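Local coordinates for conserved protein (Methanosarcina mazei, PDB 2NR4) that binds flavin mononucleotide, although its biological function remains unknown, at residues L182-A192 with A203-L211. Sequence-based numbering, arbitrary orientation.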
loop_
_atom_site.group_PDB
_atom_site.type_symbol
_atom_site.label_atom_id
_atom_site.label_comp_id
_atom_site.label_asym_id
_atom_site.label_seq_id
_atom_site.Cartn_x
_atom_site.Cartn_y
_atom_site.Cartn_z
ATOM N N LEU A 182 -5.569 0.385 -22.349
ATOM C CA LEU A 182 -5.350 1.831 -22.375
ATOM C C LEU A 182 -6.453 2.551 -21.640
ATOM O O LEU A 182 -6.210 3.576 -21.023
ATOM C CB LEU A 182 -5.254 2.377 -23.796
ATOM C CG LEU A 182 -4.088 2.006 -24.710
ATOM C CD1 LEU A 182 -4.068 3.031 -25.847
ATOM C CD2 LEU A 182 -2.755 2.015 -23.966
ATOM N N GLU A 183 -7.663 2.000 -21.733
ATOM C CA GLU A 183 -8.838 2.490 -21.033
ATOM C C GLU A 183 -8.704 2.302 -19.511
ATOM O O GLU A 183 -9.118 3.168 -18.722
ATOM C CB GLU A 183 -10.070 1.741 -21.557
ATOM C CG GLU A 183 -11.421 2.267 -21.103
ATOM C CD GLU A 183 -12.529 1.217 -21.257
ATOM O OE1 GLU A 183 -12.234 0.012 -21.054
ATOM O OE2 GLU A 183 -13.687 1.595 -21.577
ATOM N N LEU A 184 -8.166 1.157 -19.099
ATOM C CA LEU A 184 -7.850 0.930 -17.699
ATOM C C LEU A 184 -6.739 1.856 -17.199
ATOM O O LEU A 184 -6.820 2.368 -16.091
ATOM C CB LEU A 184 -7.479 -0.533 -17.452
ATOM C CG LEU A 184 -8.667 -1.455 -17.158
ATOM C CD1 LEU A 184 -8.242 -2.926 -17.248
ATOM C CD2 LEU A 184 -9.262 -1.145 -15.786
ATOM N N ILE A 185 -5.723 2.090 -18.019
ATOM C CA ILE A 185 -4.627 2.978 -17.631
ATOM C C ILE A 185 -5.151 4.399 -17.431
ATOM O O ILE A 185 -4.733 5.087 -16.514
ATOM C CB ILE A 185 -3.450 2.916 -18.629
ATOM C CG1 ILE A 185 -2.843 1.521 -18.606
ATOM C CG2 ILE A 185 -2.364 3.985 -18.356
ATOM C CD1 ILE A 185 -1.905 1.281 -19.748
ATOM N N ARG A 186 -6.099 4.823 -18.268
ATOM C CA ARG A 186 -6.672 6.168 -18.116
ATOM C C ARG A 186 -7.441 6.325 -16.809
ATOM O O ARG A 186 -7.354 7.372 -16.163
ATOM C CB ARG A 186 -7.576 6.539 -19.309
ATOM C CG ARG A 186 -7.021 6.155 -20.643
ATOM C CD ARG A 186 -5.712 6.843 -20.963
ATOM N NE ARG A 186 -5.177 6.439 -22.273
ATOM C CZ ARG A 186 -5.870 6.438 -23.417
ATOM N NH1 ARG A 186 -7.157 6.773 -23.435
ATOM N NH2 ARG A 186 -5.276 6.067 -24.550
ATOM N N HIS A 187 -8.191 5.293 -16.423
ATOM C CA HIS A 187 -8.907 5.267 -15.153
ATOM C C HIS A 187 -7.910 5.316 -14.005
ATOM O O HIS A 187 -8.092 6.069 -13.046
ATOM C CB HIS A 187 -9.822 4.024 -15.050
ATOM C CG HIS A 187 -10.246 3.677 -13.646
ATOM N ND1 HIS A 187 -11.239 4.357 -12.973
ATOM C CD2 HIS A 187 -9.817 2.712 -12.797
ATOM C CE1 HIS A 187 -11.388 3.844 -11.766
ATOM N NE2 HIS A 187 -10.535 2.840 -11.635
ATOM N N TYR A 188 -6.832 4.540 -14.090
ATOM C CA TYR A 188 -5.852 4.638 -13.000
ATOM C C TYR A 188 -5.106 5.986 -12.970
ATOM O O TYR A 188 -4.786 6.491 -11.900
ATOM C CB TYR A 188 -4.896 3.438 -13.018
ATOM C CG TYR A 188 -5.607 2.201 -12.561
ATOM C CD1 TYR A 188 -6.117 2.110 -11.258
ATOM C CD2 TYR A 188 -5.798 1.138 -13.417
ATOM C CE1 TYR A 188 -6.795 0.965 -10.826
ATOM C CE2 TYR A 188 -6.477 -0.021 -12.996
ATOM C CZ TYR A 188 -6.964 -0.090 -11.711
ATOM O OH TYR A 188 -7.640 -1.216 -11.278
ATOM N N GLU A 189 -4.850 6.564 -14.137
ATOM C CA GLU A 189 -4.268 7.905 -14.189
ATOM C C GLU A 189 -5.169 8.872 -13.422
ATOM O O GLU A 189 -4.675 9.732 -12.691
ATOM C CB GLU A 189 -4.108 8.416 -15.645
ATOM C CG GLU A 189 -3.229 9.676 -15.736
ATOM C CD GLU A 189 -4.000 10.954 -15.380
ATOM O OE1 GLU A 189 -5.249 10.926 -15.421
ATOM O OE2 GLU A 189 -3.379 11.993 -15.070
ATOM N N SER A 190 -6.478 8.727 -13.585
ATOM C CA SER A 190 -7.442 9.576 -12.872
ATOM C C SER A 190 -7.321 9.487 -11.363
ATOM O O SER A 190 -7.377 10.499 -10.684
ATOM C CB SER A 190 -8.873 9.277 -13.308
ATOM O OG SER A 190 -8.987 9.541 -14.697
ATOM N N LEU A 191 -7.142 8.276 -10.826
ATOM C CA LEU A 191 -6.957 8.108 -9.389
ATOM C C LEU A 191 -5.616 8.595 -8.900
ATOM O O LEU A 191 -5.486 9.097 -7.771
ATOM C CB LEU A 191 -7.142 6.639 -8.995
ATOM C CG LEU A 191 -8.574 6.100 -8.912
ATOM C CD1 LEU A 191 -8.474 4.627 -8.566
ATOM C CD2 LEU A 191 -9.383 6.864 -7.830
ATOM N N ALA A 192 -4.590 8.437 -9.731
ATOM C CA ALA A 192 -3.283 8.895 -9.347
ATOM C C ALA A 192 -3.284 10.416 -9.209
ATOM O O ALA A 192 -2.623 10.971 -8.328
ATOM C CB ALA A 192 -2.243 8.464 -10.414
ATOM N N ALA A 203 5.173 9.361 -11.805
ATOM C CA ALA A 203 5.172 7.944 -12.196
ATOM C C ALA A 203 4.230 7.652 -13.353
ATOM O O ALA A 203 4.604 6.975 -14.304
ATOM C CB ALA A 203 4.850 7.042 -10.992
ATOM N N MET A 204 3.017 8.200 -13.294
ATOM C CA MET A 204 2.065 8.035 -14.381
ATOM C C MET A 204 2.596 8.610 -15.676
ATOM O O MET A 204 2.444 7.997 -16.726
ATOM C CB MET A 204 0.721 8.686 -14.041
ATOM C CG MET A 204 -0.152 7.864 -13.115
ATOM S SD MET A 204 -0.455 6.136 -13.602
ATOM C CE MET A 204 -1.156 6.265 -15.147
ATOM N N LYS A 205 3.229 9.774 -15.613
ATOM C CA LYS A 205 3.834 10.383 -16.803
ATOM C C LYS A 205 4.874 9.443 -17.421
ATOM O O LYS A 205 4.945 9.292 -18.650
ATOM C CB LYS A 205 4.475 11.722 -16.444
ATOM C CG LYS A 205 4.132 12.894 -17.406
ATOM C CD LYS A 205 4.664 14.241 -16.865
ATOM C CE LYS A 205 3.669 15.404 -17.082
ATOM N NZ LYS A 205 3.993 16.387 -18.187
ATOM N N LEU A 206 5.661 8.778 -16.573
ATOM C CA LEU A 206 6.626 7.808 -17.070
ATOM C C LEU A 206 5.998 6.610 -17.766
ATOM O O LEU A 206 6.576 6.078 -18.737
ATOM C CB LEU A 206 7.599 7.366 -15.972
ATOM C CG LEU A 206 8.550 8.421 -15.383
ATOM C CD1 LEU A 206 9.453 7.716 -14.385
ATOM C CD2 LEU A 206 9.416 9.121 -16.455
ATOM N N ILE A 207 4.846 6.151 -17.271
ATOM C CA ILE A 207 4.110 5.053 -17.925
ATOM C C ILE A 207 3.672 5.435 -19.349
ATOM O O ILE A 207 3.836 4.637 -20.295
ATOM C CB ILE A 207 2.885 4.540 -17.083
ATOM C CG1 ILE A 207 3.386 3.800 -15.835
ATOM C CG2 ILE A 207 2.065 3.560 -17.886
ATOM C CD1 ILE A 207 2.353 3.573 -14.706
ATOM N N TYR A 208 3.118 6.642 -19.462
ATOM C CA TYR A 208 2.677 7.225 -20.731
ATOM C C TYR A 208 3.829 7.347 -21.735
ATOM O O TYR A 208 3.723 6.830 -22.861
ATOM C CB TYR A 208 1.997 8.568 -20.468
ATOM C CG TYR A 208 0.550 8.430 -20.084
ATOM C CD1 TYR A 208 0.164 7.744 -18.940
ATOM C CD2 TYR A 208 -0.444 9.001 -20.863
ATOM C CE1 TYR A 208 -1.165 7.622 -18.587
ATOM C CE2 TYR A 208 -1.793 8.884 -20.511
ATOM C CZ TYR A 208 -2.144 8.184 -19.374
ATOM O OH TYR A 208 -3.484 8.054 -19.029
ATOM N N GLU A 209 4.921 8.004 -21.316
ATOM C CA GLU A 209 6.163 8.071 -22.103
ATOM C C GLU A 209 6.660 6.691 -22.550
ATOM O O GLU A 209 7.079 6.530 -23.694
ATOM C CB GLU A 209 7.276 8.789 -21.342
ATOM C CG GLU A 209 7.018 10.248 -21.036
ATOM C CD GLU A 209 8.075 10.858 -20.105
ATOM O OE1 GLU A 209 9.172 10.266 -19.927
ATOM O OE2 GLU A 209 7.793 11.936 -19.536
ATOM N N ALA A 210 6.620 5.700 -21.660
ATOM C CA ALA A 210 7.051 4.345 -22.001
ATOM C C ALA A 210 6.165 3.724 -23.078
ATOM O O ALA A 210 6.633 2.898 -23.873
ATOM C CB ALA A 210 7.069 3.447 -20.768
ATOM N N LEU A 211 4.892 4.106 -23.108
ATOM C CA LEU A 211 3.972 3.538 -24.099
ATOM C C LEU A 211 3.887 4.377 -25.381
ATOM O O LEU A 211 3.025 4.123 -26.236
ATOM C CB LEU A 211 2.580 3.330 -23.504
ATOM C CG LEU A 211 2.397 2.270 -22.410
ATOM C CD1 LEU A 211 0.934 2.238 -21.949
ATOM C CD2 LEU A 211 2.819 0.894 -22.893
#
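Glu-189 and Met-204 bring the two backbones nearest, their CA atoms 6.3 Å apart, whereas at the other end the CA atoms of Leu-182 and Leu-211 are more widely separated. The axes of helices 182-192 and 203-210 run nearly antiparallel, at 157°, and pass within 10.6 Å of each other. The narrow end is filled by Met-204: its CG presses on Ala-192 CB at 3.5 Å, tight for two carbons, and a chain folded at chi2 and chi3 carries CE back over the Glu-189 backbone, 3.6 Å from Glu-189 CA. That methyl also lies at the edge of the Tyr-208 ring, in its plane. With only a short connection between them, the segments form an alpha-hairpin made from helices 179-195 and 198-210, and helix 158-176 packs against both arms through Tyr-173, Ala-162, Glu-165 and Thr-167. Helix 84-92 lies against helix 198-210, where the Ile-207 side chain comes within about 8 Å of the bound FMN. Where the hairpin opens, Ile-185, Leu-211 and Tyr-208 bridge the helices. The CG2 branch of Ile-185, anti to the backbone N, sets its methyl 3.8 Å from Tyr-208 CE1, while its CD1 meets Leu-211 CD1 tip to tip at 3.7 Å. Tyr-208 reaches across toward the first helix, its OH 3.2 Å from Arg-186 CD and also in contact with Glu-189 CB. The Arg-186 guanidinium is inclined 43° to the phenol ring, and the Glu-189 carboxylate stands at 74° to it.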